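Local atomic coordinates of 2-(acetamidomethylene)succinate hydrolase (Mesorhizobium loti, PDB entry 3KXP), a protein that catalyses the last step of vitamin B6 degradation, hydrolysing (E)-2-(acetamidomethylene)succinate to succinic semialdehyde, acetate, ammonia and carbon dioxide. Residues Asn80-Glu85 with Ala216-Gln221; Leu70-His75 with Ala125-Thr130; Leu259-Glu264 with His294-Val299; Gly76-Ser81 with Ala201-Asn206. All coordinates share one frame; numbering follows the deposited sequence.

Interaction 1: Asn80-Glu85 with Ala216-Gln221; sequences NSAVFE and AESGYQ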
loop_
_atom_site.group_PDB
_atom_site.type_symbol
_atom_site.label_atom_id
_atom_site.label_comp_id
_atom_site.label_asym_id
_atom_site.label_seq_id
_atom_site.Cartn_x
_atom_site.Cartn_y
_atom_site.Cartn_z
ATOM N N ASN A 80 9.893 -14.921 -19.546
ATOM C CA ASN A 80 9.125 -16.146 -19.317
ATOM C C ASN A 80 8.999 -16.458 -17.814
ATOM O O ASN A 80 9.734 -15.919 -16.990
ATOM C CB ASN A 80 9.768 -17.327 -20.069
ATOM C CG ASN A 80 10.968 -17.903 -19.347
ATOM O OD1 ASN A 80 10.826 -18.789 -18.511
ATOM N ND2 ASN A 80 12.155 -17.394 -19.655
ATOM N N SER A 81 8.067 -17.347 -17.478
ATOM C CA SER A 81 7.765 -17.727 -16.093
ATOM C C SER A 81 8.897 -18.030 -15.110
ATOM O O SER A 81 8.749 -17.781 -13.915
ATOM C CB SER A 81 6.796 -18.911 -16.084
ATOM O OG SER A 81 7.382 -20.062 -16.670
ATOM N N ALA A 82 10.017 -18.557 -15.590
ATOM C CA ALA A 82 11.120 -18.909 -14.693
ATOM C C ALA A 82 11.722 -17.784 -13.851
ATOM O O ALA A 82 12.214 -18.034 -12.751
ATOM C CB ALA A 82 12.230 -19.597 -15.480
ATOM N N VAL A 83 11.694 -16.553 -14.349
ATOM C CA VAL A 83 12.279 -15.446 -13.605
ATOM C C VAL A 83 11.642 -15.255 -12.229
ATOM O O VAL A 83 12.200 -14.566 -11.374
ATOM C CB VAL A 83 12.170 -14.120 -14.390
ATOM C CG1 VAL A 83 12.738 -14.307 -15.794
ATOM C CG2 VAL A 83 10.713 -13.652 -14.449
ATOM N N PHE A 84 10.486 -15.872 -12.002
ATOM C CA PHE A 84 9.807 -15.725 -10.719
ATOM C C PHE A 84 10.084 -16.806 -9.679
ATOM O O PHE A 84 9.687 -16.658 -8.522
ATOM C CB PHE A 84 8.290 -15.630 -10.924
ATOM C CG PHE A 84 7.847 -14.369 -11.606
ATOM C CD1 PHE A 84 7.398 -14.396 -12.924
ATOM C CD2 PHE A 84 7.881 -13.151 -10.932
ATOM C CE1 PHE A 84 6.987 -13.223 -13.564
ATOM C CE2 PHE A 84 7.475 -11.978 -11.559
ATOM C CZ PHE A 84 7.027 -12.013 -12.879
ATOM N N GLU A 85 10.761 -17.884 -10.061
ATOM C CA GLU A 85 11.004 -18.952 -9.095
ATOM C C GLU A 85 11.663 -18.479 -7.796
ATOM O O GLU A 85 11.241 -18.875 -6.715
ATOM C CB GLU A 85 11.821 -20.100 -9.723
ATOM C CG GLU A 85 11.154 -20.732 -10.948
ATOM C CD GLU A 85 11.615 -22.164 -11.244
ATOM O OE1 GLU A 85 12.762 -22.522 -10.903
ATOM O OE2 GLU A 85 10.822 -22.928 -11.840
ATOM N N ALA A 216 18.662 -16.930 -19.196
ATOM C CA ALA A 216 19.445 -17.642 -20.198
ATOM C C ALA A 216 19.056 -19.119 -20.342
ATOM O O ALA A 216 18.917 -19.628 -21.453
ATOM C CB ALA A 216 20.933 -17.527 -19.862
ATOM N N GLU A 217 18.875 -19.802 -19.221
ATOM C CA GLU A 217 18.531 -21.214 -19.256
ATOM C C GLU A 217 17.070 -21.489 -19.560
ATOM O O GLU A 217 16.743 -22.555 -20.053
ATOM C CB GLU A 217 18.865 -21.885 -17.921
ATOM C CG GLU A 217 20.281 -21.677 -17.435
ATOM C CD GLU A 217 20.579 -22.457 -16.164
ATOM O OE1 GLU A 217 19.679 -22.547 -15.298
ATOM O OE2 GLU A 217 21.714 -22.968 -16.028
ATOM N N SER A 218 16.190 -20.538 -19.275
ATOM C CA SER A 218 14.767 -20.771 -19.477
ATOM C C SER A 218 14.105 -20.217 -20.727
ATOM O O SER A 218 13.128 -20.780 -21.195
ATOM C CB SER A 218 13.992 -20.266 -18.261
ATOM O OG SER A 218 14.122 -18.856 -18.133
ATOM N N GLY A 219 14.615 -19.120 -21.268
ATOM C CA GLY A 219 13.972 -18.544 -22.435
ATOM C C GLY A 219 14.592 -18.832 -23.784
ATOM O O GLY A 219 14.161 -18.291 -24.797
ATOM N N TYR A 220 15.608 -19.682 -23.808
ATOM C CA TYR A 220 16.277 -20.004 -25.061
ATOM C C TYR A 220 16.474 -21.515 -25.167
ATOM O O TYR A 220 16.945 -22.157 -24.224
ATOM C CB TYR A 220 17.616 -19.245 -25.135
ATOM C CG TYR A 220 17.444 -17.758 -24.893
ATOM C CD1 TYR A 220 17.155 -17.271 -23.614
ATOM C CD2 TYR A 220 17.415 -16.858 -25.954
ATOM C CE1 TYR A 220 16.819 -15.939 -23.403
ATOM C CE2 TYR A 220 17.078 -15.516 -25.751
ATOM C CZ TYR A 220 16.771 -15.067 -24.475
ATOM O OH TYR A 220 16.332 -13.770 -24.273
ATOM N N GLN A 221 16.092 -22.085 -26.307
ATOM C CA GLN A 221 16.222 -23.524 -26.495
ATOM C C GLN A 221 17.124 -23.926 -27.647
ATOM O O GLN A 221 17.246 -23.213 -28.641
ATOM C CB GLN A 221 14.837 -24.174 -26.655
ATOM C CG GLN A 221 13.923 -23.549 -27.717
ATOM C CD GLN A 221 14.136 -24.086 -29.129
ATOM O OE1 GLN A 221 14.118 -25.301 -29.364
ATOM N NE2 GLN A 221 14.319 -23.174 -30.083
#
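Asn80 spends the two ends of its amide on different jobs: ND2 reaches across to the hydroxyl of Ser218, while OD1 turns back on its own chain. The outward bond, Asn80 ND2 to Ser218 OG, is 2.9 Å long with an N-H...O angle of 160°, and the oxygen lies practically in the amide plane. The inward one, Ala82 N to Asn80 OD1 at 3.0 Å, closes an Asx turn at the start of the 3-10 segment 81-84; its donor stands well above the carbonyl plane. CG of Asn80 sits between the backbone N and the carbonyl carbon (chi1 80°), which folds the amide over the turn and leaves ND2 facing Ser218. Small residues suit the rest. The methyl of Ala82 is pressed on Ser218, with Ala82 CB 3.4 Å from Ser218 CB, a tight fit in which a methyl just finds room. Gly219, the first residue past the end of helix 209-218, leaves room beside ND2, where a beta carbon would be cramped. A leucine in place of Asn80 would probably leave Ser218 OG without its donor and the Ala82 N-H without the acceptor that shapes the turn. The contact joins the loop after strand 70-74 of the alpha/beta hydrolase core to the helical cap inserted between strands 159-165 and 258-263, with Arg63 touching both sides. Since Ser218 OG also bonds to the carbonyl of Ile214, one hydroxyl serves as acceptor for Asn80 and donor to its own helix, linking the turn to the helix end.

Interaction 2: Leu70-His75 with Ala125-Thr130; sequences LMLFFH and AGLIRT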
loop_
_atom_site.group_PDB
_atom_site.type_symbol
_atom_site.label_atom_id
_atom_site.label_comp_id
_atom_site.label_asym_id
_atom_site.label_seq_id
_atom_site.Cartn_x
_atom_site.Cartn_y
_atom_site.Cartn_z
ATOM N N LEU A 70 -4.519 -18.865 -4.155
ATOM C CA LEU A 70 -3.835 -18.775 -5.429
ATOM C C LEU A 70 -3.162 -17.428 -5.696
ATOM O O LEU A 70 -3.750 -16.365 -5.487
ATOM C CB LEU A 70 -4.814 -19.082 -6.558
ATOM C CG LEU A 70 -4.218 -19.104 -7.967
ATOM C CD1 LEU A 70 -3.181 -20.222 -8.068
ATOM C CD2 LEU A 70 -5.336 -19.301 -8.989
HETATM N N MSE A 71 -1.918 -17.490 -6.165
HETATM C CA MSE A 71 -1.154 -16.297 -6.500
HETATM C C MSE A 71 -0.455 -16.538 -7.837
HETATM O O MSE A 71 0.457 -17.360 -7.930
HETATM C CB MSE A 71 -0.126 -16.006 -5.418
HETATM C CG MSE A 71 0.520 -14.651 -5.562
HETATM SE SE MSE A 71 1.671 -14.241 -4.063
HETATM C CE MSE A 71 0.314 -13.743 -2.773
ATOM N N LEU A 72 -0.886 -15.814 -8.867
ATOM C CA LEU A 72 -0.329 -15.967 -10.212
ATOM C C LEU A 72 0.703 -14.897 -10.567
ATOM O O LEU A 72 0.518 -13.722 -10.251
ATOM C CB LEU A 72 -1.466 -15.950 -11.236
ATOM C CG LEU A 72 -2.557 -16.993 -10.973
ATOM C CD1 LEU A 72 -3.704 -16.816 -11.951
ATOM C CD2 LEU A 72 -1.960 -18.391 -11.090
ATOM N N PHE A 73 1.783 -15.307 -11.234
ATOM C CA PHE A 73 2.838 -14.381 -11.625
ATOM C C PHE A 73 2.984 -14.271 -13.148
ATOM O O PHE A 73 3.119 -15.281 -13.839
ATOM C CB PHE A 73 4.172 -14.823 -11.030
ATOM C CG PHE A 73 4.203 -14.851 -9.526
ATOM C CD1 PHE A 73 3.510 -15.826 -8.814
ATOM C CD2 PHE A 73 4.987 -13.950 -8.822
ATOM C CE1 PHE A 73 3.609 -15.906 -7.421
ATOM C CE2 PHE A 73 5.091 -14.023 -7.424
ATOM C CZ PHE A 73 4.404 -15.001 -6.729
ATOM N N PHE A 74 2.983 -13.042 -13.663
ATOM C CA PHE A 74 3.096 -12.802 -15.098
ATOM C C PHE A 74 4.303 -11.932 -15.476
ATOM O O PHE A 74 4.392 -10.765 -15.086
ATOM C CB PHE A 74 1.810 -12.160 -15.610
ATOM C CG PHE A 74 0.575 -12.923 -15.243
ATOM C CD1 PHE A 74 0.024 -12.810 -13.969
ATOM C CD2 PHE A 74 -0.028 -13.779 -16.161
ATOM C CE1 PHE A 74 -1.111 -13.536 -13.612
ATOM C CE2 PHE A 74 -1.166 -14.510 -15.813
ATOM C CZ PHE A 74 -1.708 -14.388 -14.536
ATOM N N HIS A 75 5.204 -12.516 -16.262
ATOM C CA HIS A 75 6.447 -11.884 -16.720
ATOM C C HIS A 75 6.291 -10.712 -17.705
ATOM O O HIS A 75 5.196 -10.428 -18.192
ATOM C CB HIS A 75 7.314 -12.962 -17.375
ATOM C CG HIS A 75 6.697 -13.540 -18.610
ATOM N ND1 HIS A 75 6.677 -12.867 -19.812
ATOM C CD2 HIS A 75 5.975 -14.670 -18.802
ATOM C CE1 HIS A 75 5.963 -13.552 -20.690
ATOM N NE2 HIS A 75 5.525 -14.649 -20.101
ATOM N N ALA A 125 -8.324 -14.718 -17.024
ATOM C CA ALA A 125 -9.625 -15.134 -16.513
ATOM C C ALA A 125 -9.801 -16.624 -16.805
ATOM O O ALA A 125 -10.162 -17.408 -15.922
ATOM C CB ALA A 125 -10.724 -14.340 -17.191
ATOM N N GLY A 126 -9.534 -17.008 -18.053
ATOM C CA GLY A 126 -9.661 -18.398 -18.440
ATOM C C GLY A 126 -8.863 -19.315 -17.535
ATOM O O GLY A 126 -9.357 -20.346 -17.094
ATOM N N LEU A 127 -7.628 -18.925 -17.241
ATOM C CA LEU A 127 -6.739 -19.718 -16.401
ATOM C C LEU A 127 -7.219 -19.784 -14.947
ATOM O O LEU A 127 -7.127 -20.828 -14.295
ATOM C CB LEU A 127 -5.322 -19.140 -16.494
ATOM C CG LEU A 127 -4.126 -19.865 -15.876
ATOM C CD1 LEU A 127 -4.133 -19.636 -14.395
ATOM C CD2 LEU A 127 -4.157 -21.347 -16.209
ATOM N N ILE A 128 -7.736 -18.678 -14.430
ATOM C CA ILE A 128 -8.229 -18.688 -13.067
ATOM C C ILE A 128 -9.434 -19.629 -12.992
ATOM O O ILE A 128 -9.543 -20.430 -12.065
ATOM C CB ILE A 128 -8.613 -17.264 -12.605
ATOM C CG1 ILE A 128 -7.358 -16.383 -12.578
ATOM C CG2 ILE A 128 -9.231 -17.309 -11.205
ATOM C CD1 ILE A 128 -7.637 -14.924 -12.359
ATOM N N ARG A 129 -10.325 -19.545 -13.975
ATOM C CA ARG A 129 -11.502 -20.417 -14.015
ATOM C C ARG A 129 -11.096 -21.883 -14.145
ATOM O O ARG A 129 -11.610 -22.742 -13.430
ATOM C CB ARG A 129 -12.402 -20.056 -15.197
ATOM C CG ARG A 129 -13.258 -18.836 -14.978
ATOM C CD ARG A 129 -13.685 -18.257 -16.306
ATOM N NE ARG A 129 -14.500 -17.060 -16.149
ATOM C CZ ARG A 129 -14.739 -16.195 -17.127
ATOM N NH1 ARG A 129 -14.216 -16.399 -18.329
ATOM N NH2 ARG A 129 -15.510 -15.135 -16.910
ATOM N N THR A 130 -10.169 -22.160 -15.060
ATOM C CA THR A 130 -9.707 -23.523 -15.293
ATOM C C THR A 130 -9.015 -24.120 -14.075
ATOM O O THR A 130 -9.138 -25.316 -13.814
ATOM C CB THR A 130 -8.753 -23.583 -16.497
ATOM O OG1 THR A 130 -9.449 -23.141 -17.667
ATOM C CG2 THR A 130 -8.250 -25.005 -16.721
#
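Leu72 points from strand 70-74 into Leu127 and Ile128 of helix 117-131, a strand-to-helix contact inside the alpha/beta hydrolase sandwich. The helix connects strands 96-100 and 136-141, which flank 70-74 in the sheet, so this beta-alpha-beta crossover carries it directly over the strand it packs on. Everything that crosses the contact is apolar. The CD1 methyl of Leu72 does most of the touching, lying 3.7 Å from Ile128 CG1 and 3.8 Å from Leu127 CD1, and thus fitting against neighbouring side chains of the helix. CD2 of Leu72 helps from the side, 4.1 Å from Leu127 CD1. On the helix, Leu127 holds CG opposite the backbone N (chi1 -172°), which brings its CD1 over both methyls of Leu72. Branched aliphatic residues suit such an interface because their methyls can fill an oblique crossing without leaving polar groups to satisfy. Leu131, Ile98 and Ala136 also touch Leu72, so the two neighbouring strands contribute to the same core. Strand alternation sends Phe73 to the sheet's other side, where it meets Phe84.

The hydrogen bonds run within each element or along the sheet. Leu72 pairs through its backbone with Ile137 and Val139 of strand 136-141. In the helix, Gly126 O accepts twice: from Thr130 N at 2.8 Å, and from Thr130 OG1 at 2.9 Å, with the hydroxyl standing above the carbonyl plane.

Interaction 3: Leu259-Glu264 with His294-Val299; sequences LIVRGE and HYVNEV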
loop_
_atom_site.group_PDB
_atom_site.type_symbol
_atom_site.label_atom_id
_atom_site.label_comp_id
_atom_site.label_asym_id
_atom_site.label_seq_id
_atom_site.Cartn_x
_atom_site.Cartn_y
_atom_site.Cartn_z
ATOM N N LEU A 259 -1.485 -2.578 -5.794
ATOM C CA LEU A 259 -0.282 -1.966 -5.264
ATOM C C LEU A 259 0.568 -1.575 -6.472
ATOM O O LEU A 259 0.860 -2.410 -7.325
ATOM C CB LEU A 259 0.487 -2.957 -4.400
ATOM C CG LEU A 259 1.866 -2.485 -3.922
ATOM C CD1 LEU A 259 1.707 -1.429 -2.825
ATOM C CD2 LEU A 259 2.655 -3.680 -3.381
ATOM N N ILE A 260 0.952 -0.309 -6.557
ATOM C CA ILE A 260 1.769 0.140 -7.675
ATOM C C ILE A 260 3.228 0.155 -7.249
ATOM O O ILE A 260 3.590 0.793 -6.256
ATOM C CB ILE A 260 1.382 1.558 -8.129
ATOM C CG1 ILE A 260 -0.093 1.602 -8.524
ATOM C CG2 ILE A 260 2.243 1.970 -9.309
ATOM C CD1 ILE A 260 -0.599 3.004 -8.835
ATOM N N VAL A 261 4.065 -0.563 -7.989
ATOM C CA VAL A 261 5.484 -0.606 -7.678
ATOM C C VAL A 261 6.261 -0.036 -8.848
ATOM O O VAL A 261 6.063 -0.454 -9.990
ATOM C CB VAL A 261 5.966 -2.047 -7.414
ATOM C CG1 VAL A 261 7.466 -2.057 -7.197
ATOM C CG2 VAL A 261 5.262 -2.613 -6.189
ATOM N N ARG A 262 7.118 0.944 -8.570
ATOM C CA ARG A 262 7.938 1.542 -9.619
ATOM C C ARG A 262 9.392 1.492 -9.209
ATOM O O ARG A 262 9.716 1.559 -8.022
ATOM C CB ARG A 262 7.582 3.015 -9.877
ATOM C CG ARG A 262 8.370 3.592 -11.064
ATOM C CD ARG A 262 8.265 5.096 -11.229
ATOM N NE ARG A 262 9.308 5.769 -10.467
ATOM C CZ ARG A 262 10.410 6.308 -10.980
ATOM N NH1 ARG A 262 10.647 6.281 -12.285
ATOM N NH2 ARG A 262 11.289 6.865 -10.167
ATOM N N GLY A 263 10.267 1.371 -10.195
ATOM C CA GLY A 263 11.685 1.369 -9.904
ATOM C C GLY A 263 12.121 2.823 -9.950
ATOM O O GLY A 263 11.690 3.570 -10.832
ATOM N N GLU A 264 12.958 3.232 -9.006
ATOM C CA GLU A 264 13.433 4.610 -8.967
ATOM C C GLU A 264 14.024 5.094 -10.289
ATOM O O GLU A 264 13.724 6.199 -10.734
ATOM C CB GLU A 264 14.471 4.787 -7.854
ATOM C CG GLU A 264 15.182 6.126 -7.898
ATOM C CD GLU A 264 16.257 6.254 -6.838
ATOM O OE1 GLU A 264 17.028 5.289 -6.647
ATOM O OE2 GLU A 264 16.338 7.328 -6.207
ATOM N N HIS A 294 13.767 -0.500 -14.382
ATOM C CA HIS A 294 12.533 -1.150 -14.796
ATOM C C HIS A 294 12.362 -2.571 -14.252
ATOM O O HIS A 294 11.239 -2.999 -13.964
ATOM C CB HIS A 294 12.457 -1.160 -16.329
ATOM C CG HIS A 294 11.313 -1.954 -16.884
ATOM N ND1 HIS A 294 9.996 -1.700 -16.559
ATOM C CD2 HIS A 294 11.290 -2.971 -17.780
ATOM C CE1 HIS A 294 9.212 -2.522 -17.232
ATOM N NE2 HIS A 294 9.971 -3.303 -17.981
ATOM N N TYR A 295 13.474 -3.290 -14.097
ATOM C CA TYR A 295 13.454 -4.679 -13.633
ATOM C C TYR A 295 13.481 -4.826 -12.114
ATOM O O TYR A 295 14.367 -5.461 -11.543
ATOM C CB TYR A 295 14.626 -5.408 -14.287
ATOM C CG TYR A 295 14.627 -5.162 -15.772
ATOM C CD1 TYR A 295 13.749 -5.850 -16.613
ATOM C CD2 TYR A 295 15.401 -4.141 -16.326
ATOM C CE1 TYR A 295 13.632 -5.519 -17.966
ATOM C CE2 TYR A 295 15.292 -3.801 -17.680
ATOM C CZ TYR A 295 14.403 -4.492 -18.489
ATOM O OH TYR A 295 14.274 -4.148 -19.816
ATOM N N VAL A 296 12.466 -4.256 -11.473
ATOM C CA VAL A 296 12.352 -4.254 -10.022
ATOM C C VAL A 296 12.500 -5.584 -9.285
ATOM O O VAL A 296 13.370 -5.720 -8.420
ATOM C CB VAL A 296 11.020 -3.619 -9.588
ATOM C CG1 VAL A 296 11.026 -3.384 -8.075
ATOM C CG2 VAL A 296 10.798 -2.320 -10.363
ATOM N N ASN A 297 11.658 -6.560 -9.607
ATOM C CA ASN A 297 11.722 -7.834 -8.907
ATOM C C ASN A 297 13.066 -8.563 -9.040
ATOM O O ASN A 297 13.521 -9.222 -8.096
ATOM C CB ASN A 297 10.544 -8.740 -9.321
ATOM C CG ASN A 297 10.485 -8.997 -10.816
ATOM O OD1 ASN A 297 10.572 -10.146 -11.260
ATOM N ND2 ASN A 297 10.321 -7.932 -11.602
ATOM N N GLU A 298 13.723 -8.425 -10.185
ATOM C CA GLU A 298 15.006 -9.092 -10.365
ATOM C C GLU A 298 16.169 -8.310 -9.742
ATOM O O GLU A 298 17.088 -8.904 -9.174
ATOM C CB GLU A 298 15.262 -9.342 -11.860
ATOM C CG GLU A 298 14.469 -10.516 -12.425
ATOM C CD GLU A 298 14.398 -10.535 -13.949
ATOM O OE1 GLU A 298 13.639 -9.728 -14.523
ATOM O OE2 GLU A 298 15.095 -11.361 -14.575
ATOM N N VAL A 299 16.116 -6.983 -9.826
ATOM C CA VAL A 299 17.182 -6.144 -9.296
ATOM C C VAL A 299 17.082 -5.899 -7.786
ATOM O O VAL A 299 18.097 -5.736 -7.121
ATOM C CB VAL A 299 17.231 -4.777 -10.048
ATOM C CG1 VAL A 299 18.383 -3.930 -9.526
ATOM C CG2 VAL A 299 17.392 -5.009 -11.555
#
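Val296, the first residue of the short helix 296-299, is wedged against the end of strand 258-263 by both its methyls. CG2 meets the strand backbone directly, 3.7 Å from Gly263 N and 3.8 Å from Gly263 CA. Glycine suits this place because a beta carbon would point at that same methyl and crowd it. CG1, opposite the backbone N of Val296 (chi1 -169°), goes instead to Val261, where Val296 CG1 and Val261 CG1 lie 3.9 Å apart in an ordinary apolar contact; Val289 of the adjoining strand and Thr304 of helix 301-313 add to this buried cluster. In an alpha/beta hydrolase the catalytic histidine sits on a loop after the last strand, and here that loop holds His294, inferred to act with Ser142 and Asp166. Asp166 ties the two sides together: one carboxylate oxygen accepts from Gly263 N and the other bonds to His294 ND1. By contrast, the CB atoms of His294 and Tyr295, both residues partly exposed, point away from the strand. Their backbone follows an inverse gamma turn centred on Tyr295, the N-cap residue, closed by a weak bond of 3.0 Å from Val296 N to His294 O. Beyond Gly263, Glu264 likewise leaves the contact, forming a salt bridge with Arg279 of the second subunit.

Interaction 4: Gly76-Ser81 with Ala201-Asn206; sequences GITSNS and AGRYPN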
loop_
_atom_site.group_PDB
_atom_site.type_symbol
_atom_site.label_atom_id
_atom_site.label_comp_id
_atom_site.label_asym_id
_atom_site.label_seq_id
_atom_site.Cartn_x
_atom_site.Cartn_y
_atom_site.Cartn_z
ATOM N N GLY A 76 7.406 -10.049 -18.009
ATOM C CA GLY A 76 7.387 -8.942 -18.955
ATOM C C GLY A 76 7.594 -9.441 -20.383
ATOM O O GLY A 76 7.814 -10.640 -20.588
ATOM N N ILE A 77 7.540 -8.542 -21.367
ATOM C CA ILE A 77 7.713 -8.934 -22.768
ATOM C C ILE A 77 9.068 -9.619 -23.046
ATOM O O ILE A 77 10.106 -9.225 -22.506
ATOM C CB ILE A 77 7.538 -7.720 -23.694
ATOM C CG1 ILE A 77 7.265 -8.185 -25.126
ATOM C CG2 ILE A 77 8.786 -6.857 -23.666
ATOM C CD1 ILE A 77 6.767 -7.064 -26.033
ATOM N N THR A 78 9.021 -10.652 -23.884
ATOM C CA THR A 78 10.174 -11.488 -24.286
ATOM C C THR A 78 10.705 -12.386 -23.176
ATOM O O THR A 78 11.517 -13.270 -23.427
ATOM C CB THR A 78 11.385 -10.677 -24.844
ATOM O OG1 THR A 78 12.113 -10.075 -23.768
ATOM C CG2 THR A 78 10.923 -9.610 -25.811
ATOM N N SER A 79 10.235 -12.172 -21.952
ATOM C CA SER A 79 10.676 -12.967 -20.806
ATOM C C SER A 79 9.829 -14.249 -20.693
ATOM O O SER A 79 9.131 -14.621 -21.637
ATOM C CB SER A 79 10.546 -12.111 -19.537
ATOM O OG SER A 79 11.149 -12.718 -18.413
ATOM N N ASN A 80 9.893 -14.921 -19.546
ATOM C CA ASN A 80 9.125 -16.146 -19.317
ATOM C C ASN A 80 8.999 -16.458 -17.814
ATOM O O ASN A 80 9.734 -15.919 -16.990
ATOM C CB ASN A 80 9.768 -17.327 -20.069
ATOM C CG ASN A 80 10.968 -17.903 -19.347
ATOM O OD1 ASN A 80 10.826 -18.789 -18.511
ATOM N ND2 ASN A 80 12.155 -17.394 -19.655
ATOM N N SER A 81 8.067 -17.347 -17.478
ATOM C CA SER A 81 7.765 -17.727 -16.093
ATOM C C SER A 81 8.897 -18.030 -15.110
ATOM O O SER A 81 8.749 -17.781 -13.915
ATOM C CB SER A 81 6.796 -18.911 -16.084
ATOM O OG SER A 81 7.382 -20.062 -16.670
ATOM N N ALA A 201 23.344 -9.922 -20.233
ATOM C CA ALA A 201 24.034 -9.023 -19.309
ATOM C C ALA A 201 24.191 -7.636 -19.937
ATOM O O ALA A 201 24.089 -6.619 -19.250
ATOM C CB ALA A 201 25.405 -9.588 -18.945
ATOM N N GLY A 202 24.434 -7.608 -21.247
ATOM C CA GLY A 202 24.605 -6.351 -21.953
ATOM C C GLY A 202 23.309 -5.591 -22.178
ATOM O O GLY A 202 23.300 -4.358 -22.166
ATOM N N ARG A 203 22.213 -6.314 -22.388
ATOM C CA ARG A 203 20.929 -5.668 -22.612
ATOM C C ARG A 203 20.297 -5.236 -21.286
ATOM O O ARG A 203 19.573 -4.243 -21.231
ATOM C CB ARG A 203 19.967 -6.605 -23.355
ATOM C CG ARG A 203 18.719 -5.877 -23.873
ATOM C CD ARG A 203 17.640 -6.823 -24.370
ATOM N NE ARG A 203 16.460 -6.106 -24.859
ATOM C CZ ARG A 203 15.335 -6.697 -25.262
ATOM N NH1 ARG A 203 15.232 -8.019 -25.235
ATOM N NH2 ARG A 203 14.307 -5.971 -25.687
ATOM N N TYR A 204 20.570 -5.988 -20.223
ATOM C CA TYR A 204 20.033 -5.675 -18.899
ATOM C C TYR A 204 21.190 -5.530 -17.915
ATOM O O TYR A 204 21.351 -6.355 -17.021
ATOM C CB TYR A 204 19.108 -6.791 -18.432
ATOM C CG TYR A 204 18.038 -7.133 -19.425
ATOM C CD1 TYR A 204 18.038 -8.362 -20.086
ATOM C CD2 TYR A 204 17.013 -6.234 -19.706
ATOM C CE1 TYR A 204 17.040 -8.690 -21.001
ATOM C CE2 TYR A 204 16.008 -6.552 -20.622
ATOM C CZ TYR A 204 16.027 -7.780 -21.261
ATOM O OH TYR A 204 15.030 -8.095 -22.151
ATOM N N PRO A 205 21.985 -4.456 -18.051
ATOM C CA PRO A 205 23.151 -4.166 -17.206
ATOM C C PRO A 205 22.961 -4.174 -15.693
ATOM O O PRO A 205 23.900 -4.483 -14.958
ATOM C CB PRO A 205 23.631 -2.808 -17.733
ATOM C CG PRO A 205 22.356 -2.153 -18.169
ATOM C CD PRO A 205 21.656 -3.290 -18.894
ATOM N N ASN A 206 21.762 -3.852 -15.218
ATOM C CA ASN A 206 21.521 -3.827 -13.774
ATOM C C ASN A 206 20.993 -5.133 -13.189
ATOM O O ASN A 206 20.919 -5.279 -11.968
ATOM C CB ASN A 206 20.562 -2.691 -13.420
ATOM C CG ASN A 206 21.066 -1.350 -13.892
ATOM O OD1 ASN A 206 22.213 -0.991 -13.633
ATOM N ND2 ASN A 206 20.216 -0.596 -14.589
HETATM O O HOH W 1 12.572 -9.160 -20.362
HETATM O O HOH W 2 15.047 -10.637 -23.035
#
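Tyr204 lays one ring face under the Arg203 chain, turns an edge to a bound water and sends its hydroxyl toward Thr78. Arg203 CG stands over the ring's centre, 4.2 Å above the plane, and the extended chain of Arg203 carries its guanidinium past the phenol, so that the Tyr204 oxygen lies above one guanidinium face, toward the rim. Arg203 NH1 and Tyr204 OH are 3.1 Å apart, but the angle is too poor for a hydrogen bond. Thr78 OG1 approaches the guanidinium obliquely and stays 3.9 Å from Tyr204 OH.

Water closes that distance. One molecule, in the plane of the phenol, lies 2.7 Å from Tyr204 OH and donates to Thr78 OG1 at 3.1 Å. A second joins Tyr204 OH to Ile77 O more loosely. Thr78 follows Ile77 in a type II beta turn from Gly76 to Ser79, and its OG1, set between backbone N and carbonyl carbon (chi1 77°), faces the phenol. A valine in its place would probably leave the first water without its acceptor on the loop.

Ile77 binds chloride, as do Ser142 and Leu143 in the curated site, consistent with an oxyanion hole. Tyr204 also receives Arg215 in a cation-pi contact and meets Tyr295 edge to face. The polar, water-bridged join between cap and core, with arginines close by, would probably make this surrounding favourable to negative charge.

From the N terminus, strand 70-74 opens interaction 2, which closes on helix 117-131 after a loop that takes in strand 96-100. Before it closes, the loop that follows the strand starts interactions 4 and 1, which share Asn80 and Ser81 and run on to the cap, closing at 201-206 and 216-221; both therefore cross interaction 2. Their centres are about 10 Å apart, and they tie one loop to successive cap helices, 193-203 and 209-218. Interaction 3 comes later in series, closing a connection of about 30 residues, with helix 271-280 and strand 286-289 in it, between strand 258-263 and the histidine-bearing segment. It touches interaction 4 where Val299 packs on Asn206, and interaction 1 where Phe84 packs on Asn297.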